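Local coordinates for diaminopimelate decarboxylase (Psychromonas ingrahamii, PDB 4XG1), which probably decarboxylates meso-diaminopimelate to L-lysine, the last step of lysine biosynthesis, using pyridoxal 5'-phosphate and working as a homodimer, at residues Y31-A36 against A390-V395; A283-T288 against V369-G374. One frame throughout, in Å; residues are numbered along the deposited sequence.

Interaction 1 of 2, residues Y31-A36 against A390-V395; sequences YIYSRA and AAEILV. With TME (propane), chain S.
Tyr-31 to Ser-34 and Glu-392 to Val-395 run as parallel neighbours in the mixed beta sheet that stands apart from the TIM barrel, their short axes 21° apart and 4.7 Å at closest approach. Tyr-31 N bonds to Ala-391 O and Tyr-31 O takes Ile-393 N; Tyr-33 N bonds to Ile-393 O, at 2.7 Å the shortest of these backbone bonds, and Tyr-33 O takes Val-395 N. Strand 30-34 leads straight into helix 35-49, where Arg-35 N still reaches Val-395 O at 3.0 Å.

On the face of Tyr-31, Tyr-33, Glu-392 and Leu-394, Glu-392 CG sits beside its own backbone N (chi1 -71°), and the chain runs extended beyond it. CG packs on Tyr-31 CB at 3.7 Å, and OE2 accepts a 2.7 Å hydrogen bond from Tyr-33 OH. OE2 lies in the plane of the phenol ring, at its edge, whereas the hydroxyl comes from above the carboxylate plane; the two planes stand 76° apart. Leu-394 CD1 covers Tyr-33 CB at 3.6 Å. On the other face Ile-32 CG2 meets Val-395 CG2 at 4.0 Å, and Ile-32 also packs on helix 19-26.

Tyr-31 OH bonds to Asp-310 O, and Arg-35 forms salt bridges with Asp-396 and Glu-39. The hydrogen bond donated by Tyr-33 OH, with a potassium ion about 5 Å from the side chain, would probably favour the carboxylate form of buried Glu-392.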
# COMPACT_ATOMS: atom_id res chain seq x y z
N TYR B 31 0.68 7.79 14.27
CA TYR B 31 2.09 7.43 14.31
C TYR B 31 2.77 8.41 15.22
O TYR B 31 2.51 9.62 15.13
CB TYR B 31 2.72 7.53 12.92
CG TYR B 31 2.53 6.28 12.08
CD1 TYR B 31 3.36 5.17 12.27
CD2 TYR B 31 1.59 6.23 11.05
CE1 TYR B 31 3.21 4.04 11.52
CE2 TYR B 31 1.46 5.10 10.28
CZ TYR B 31 2.26 4.01 10.51
OH TYR B 31 2.17 2.86 9.73
N ILE B 32 3.66 7.89 16.06
CA ILE B 32 4.42 8.74 16.96
C ILE B 32 5.89 8.47 16.86
O ILE B 32 6.31 7.31 16.95
CB ILE B 32 3.97 8.51 18.41
CG1 ILE B 32 2.52 8.95 18.58
CG2 ILE B 32 4.81 9.34 19.38
CD1 ILE B 32 1.91 8.63 19.92
N TYR B 33 6.66 9.52 16.67
CA TYR B 33 8.10 9.39 16.44
C TYR B 33 8.91 10.08 17.53
O TYR B 33 8.53 11.16 18.00
CB TYR B 33 8.47 9.99 15.10
CG TYR B 33 7.71 9.44 13.90
CD1 TYR B 33 7.73 8.09 13.59
CD2 TYR B 33 6.97 10.29 13.06
CE1 TYR B 33 7.03 7.60 12.51
CE2 TYR B 33 6.26 9.81 11.99
CZ TYR B 33 6.30 8.46 11.71
OH TYR B 33 5.60 7.99 10.62
N SER B 34 10.02 9.45 17.92
CA SER B 34 11.00 10.00 18.86
C SER B 34 12.09 10.75 18.15
O SER B 34 12.86 10.16 17.43
CB SER B 34 11.66 8.90 19.68
OG SER B 34 12.88 9.35 20.26
N ARG B 35 12.18 12.05 18.36
CA ARG B 35 13.30 12.83 17.78
C ARG B 35 14.67 12.32 18.25
O ARG B 35 15.59 12.17 17.45
CB ARG B 35 13.22 14.28 18.19
CG ARG B 35 14.50 14.98 17.80
CD ARG B 35 14.49 16.45 18.15
NE ARG B 35 15.60 17.10 17.45
CZ ARG B 35 15.87 18.40 17.52
NH1 ARG B 35 15.11 19.21 18.25
NH2 ARG B 35 16.91 18.89 16.84
N ALA B 36 14.77 12.06 19.55
CA ALA B 36 16.02 11.61 20.14
C ALA B 36 16.44 10.27 19.55
O ALA B 36 17.60 10.09 19.20
CB ALA B 36 15.87 11.49 21.65
N ALA B 390 -3.43 8.47 8.79
CA ALA B 390 -3.17 8.79 10.16
C ALA B 390 -2.37 10.04 10.33
O ALA B 390 -1.65 10.48 9.44
CB ALA B 390 -2.39 7.64 10.79
N ALA B 391 -2.53 10.62 11.49
CA ALA B 391 -1.71 11.75 11.90
C ALA B 391 -0.37 11.22 12.26
O ALA B 391 -0.27 10.10 12.71
CB ALA B 391 -2.34 12.49 13.07
N GLU B 392 0.66 12.02 12.06
CA GLU B 392 1.99 11.67 12.48
C GLU B 392 2.50 12.78 13.37
O GLU B 392 2.39 13.96 13.04
CB GLU B 392 2.90 11.50 11.27
CG GLU B 392 2.62 10.29 10.44
CD GLU B 392 3.34 10.28 9.13
OE1 GLU B 392 2.71 10.54 8.10
OE2 GLU B 392 4.57 10.03 9.10
N ILE B 393 3.09 12.37 14.49
CA ILE B 393 3.51 13.25 15.56
C ILE B 393 4.94 13.02 15.93
O ILE B 393 5.38 11.89 16.12
CB ILE B 393 2.69 12.95 16.80
CG1 ILE B 393 1.23 13.20 16.51
CG2 ILE B 393 3.10 13.86 17.97
CD1 ILE B 393 0.33 12.63 17.57
N LEU B 394 5.67 14.10 16.07
CA LEU B 394 7.07 14.04 16.45
C LEU B 394 7.25 14.60 17.85
O LEU B 394 6.93 15.77 18.09
CB LEU B 394 7.92 14.86 15.47
CG LEU B 394 9.44 14.73 15.66
CD1 LEU B 394 9.91 13.28 15.71
CD2 LEU B 394 10.14 15.42 14.53
N VAL B 395 7.79 13.78 18.74
CA VAL B 395 8.03 14.17 20.10
C VAL B 395 9.47 14.59 20.33
O VAL B 395 10.42 13.92 19.91
CB VAL B 395 7.71 13.07 21.08
CG1 VAL B 395 8.08 13.51 22.49
CG2 VAL B 395 6.23 12.76 21.02
C1 TME S . 19.14 13.60 20.95
C2 TME S . 19.77 12.24 20.54
C3 TME S . 19.64 11.12 21.57

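Interaction 2 of 2, residues A283-T288 against V369-G374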
# COMPACT_ATOMS: atom_id res chain seq x y z
N ALA B 283 12.42 4.02 15.93
CA ALA B 283 12.16 5.44 16.25
C ALA B 283 10.69 5.84 16.16
O ALA B 283 10.38 7.01 16.40
CB ALA B 283 12.98 6.36 15.37
N GLY B 284 9.78 4.89 15.86
CA GLY B 284 8.37 5.19 15.81
C GLY B 284 7.46 4.06 16.24
O GLY B 284 7.80 2.90 16.14
N VAL B 285 6.28 4.44 16.71
CA VAL B 285 5.24 3.49 16.99
C VAL B 285 3.93 3.93 16.34
O VAL B 285 3.80 5.08 15.89
CB VAL B 285 5.01 3.34 18.50
CG1 VAL B 285 6.30 2.89 19.16
CG2 VAL B 285 4.54 4.64 19.13
N LEU B 286 2.98 3.00 16.31
CA LEU B 286 1.64 3.31 15.86
C LEU B 286 0.66 2.99 16.96
O LEU B 286 0.58 1.85 17.43
CB LEU B 286 1.29 2.48 14.64
CG LEU B 286 -0.16 2.58 14.10
CD1 LEU B 286 -0.49 4.00 13.70
CD2 LEU B 286 -0.37 1.64 12.93
N VAL B 287 -0.10 4.01 17.37
CA VAL B 287 -1.03 3.86 18.48
C VAL B 287 -2.43 3.69 17.94
O VAL B 287 -2.82 4.39 17.00
CB VAL B 287 -1.03 5.11 19.36
CG1 VAL B 287 -1.86 4.85 20.61
CG2 VAL B 287 0.39 5.50 19.72
N THR B 288 -3.19 2.78 18.54
CA THR B 288 -4.51 2.50 18.06
C THR B 288 -5.43 2.18 19.23
O THR B 288 -4.98 1.75 20.28
CB THR B 288 -4.48 1.34 17.05
OG1 THR B 288 -5.80 1.06 16.58
CG2 THR B 288 -3.90 0.11 17.70
N VAL B 369 -0.15 -0.10 21.37
CA VAL B 369 0.99 0.52 20.72
C VAL B 369 1.63 -0.59 19.91
O VAL B 369 1.94 -1.66 20.45
CB VAL B 369 1.98 1.07 21.76
CG1 VAL B 369 3.33 1.36 21.15
CG2 VAL B 369 1.42 2.32 22.40
N ILE B 370 1.83 -0.34 18.62
CA ILE B 370 2.48 -1.29 17.72
C ILE B 370 3.86 -0.75 17.56
O ILE B 370 4.03 0.39 17.10
CB ILE B 370 1.78 -1.32 16.38
CG1 ILE B 370 0.32 -1.65 16.63
CG2 ILE B 370 2.38 -2.35 15.46
CD1 ILE B 370 -0.58 -1.21 15.52
N ARG B 371 4.84 -1.55 17.94
CA ARG B 371 6.20 -1.07 17.92
C ARG B 371 6.86 -1.28 16.58
O ARG B 371 6.42 -2.09 15.78
CB ARG B 371 7.00 -1.74 19.02
CG ARG B 371 6.62 -1.25 20.40
CD ARG B 371 7.61 -1.67 21.50
NE ARG B 371 8.99 -1.79 21.00
CZ ARG B 371 9.89 -0.80 20.91
NH1 ARG B 371 9.59 0.45 21.30
NH2 ARG B 371 11.10 -1.07 20.39
N SER B 372 7.92 -0.52 16.34
CA SER B 372 8.81 -0.74 15.22
C SER B 372 8.17 -0.40 13.92
O SER B 372 8.34 -1.11 12.92
CB SER B 372 9.30 -2.20 15.18
OG SER B 372 9.67 -2.65 16.47
N THR B 373 7.45 0.70 13.91
CA THR B 373 6.68 1.07 12.75
C THR B 373 7.17 2.39 12.16
O THR B 373 6.50 3.01 11.35
CB THR B 373 5.19 1.21 13.09
OG1 THR B 373 5.04 2.21 14.08
CG2 THR B 373 4.62 -0.08 13.56
N GLY B 374 8.38 2.79 12.53
CA GLY B 374 8.93 4.03 12.01
C GLY B 374 9.47 3.92 10.59
O GLY B 374 9.74 4.95 9.95
O HOH W 1 9.27 1.32 18.00
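Gly-284 O is gripped from three directions: by Thr-373 N at 3.2 Å, by a water that donates to it at 2.8 Å, and weakly by Ser-372 N. This carbonyl lies at the start of strand 284-294, antiparallel to strand 367-371 in the mixed beta sheet, and it faces the turn at Ser-372 and Thr-373. The same water accepts from Ser-372 N, bridging the two backbones, and lies over one face of the Arg-371 guanidinium, toward its rim. Thr-373 N comes to the oxygen from 46° above the carbonyl plane.

Leu-286 and Ile-370 form a hydrogen-bonded antiparallel pair, Ile-370 N to Leu-286 O being the shorter rung at 2.8 Å. Their side chains lie alongside each other, CD2 of Leu-286 touching CD1 of Ile-370 at 3.9 Å. Across the other face Val-369 CG1, anti to its backbone N (chi1 164°), fits against Val-285 CB at 3.7 Å; Phe-4 packs on Val-285 and Arg-371.

Arg-371 is salt-bridged to Asp-2, and Ser-372 OG bonds to Asn-282. Toward the active site, Gly-374 O accepts from Asn-63 ND2, and the Thr-373 side chain lies about 7 Å from that of Arg-313, a predicted substrate-binding residue. The CA atoms of Gly-284 and Gly-374 are only 4.0 Å apart.

Overall arrangement
Both contacts belong to one mixed beta sheet, separate from the parallel strands of the TIM barrel, and their centres are 9 Å apart. Strands 30-34 and 284-294 are neighbours in it, so the order across this part is 391-396, 30-34, 284-294, 367-371. Ile-32 N to Val-285 O (2.8 Å) and Ser-34 N to Ala-283 O (2.9 Å) are probable hydrogen bonds that stitch interaction 1 to interaction 2. Along the chain, interaction 2 is nested within the loop that interaction 1 closes. The sheet thus joins chain before and after the barrel, and the side chains of Tyr-31 and Thr-373 each lie about 10 Å from the bound pyridoxal phosphate–lysine adduct (LLP).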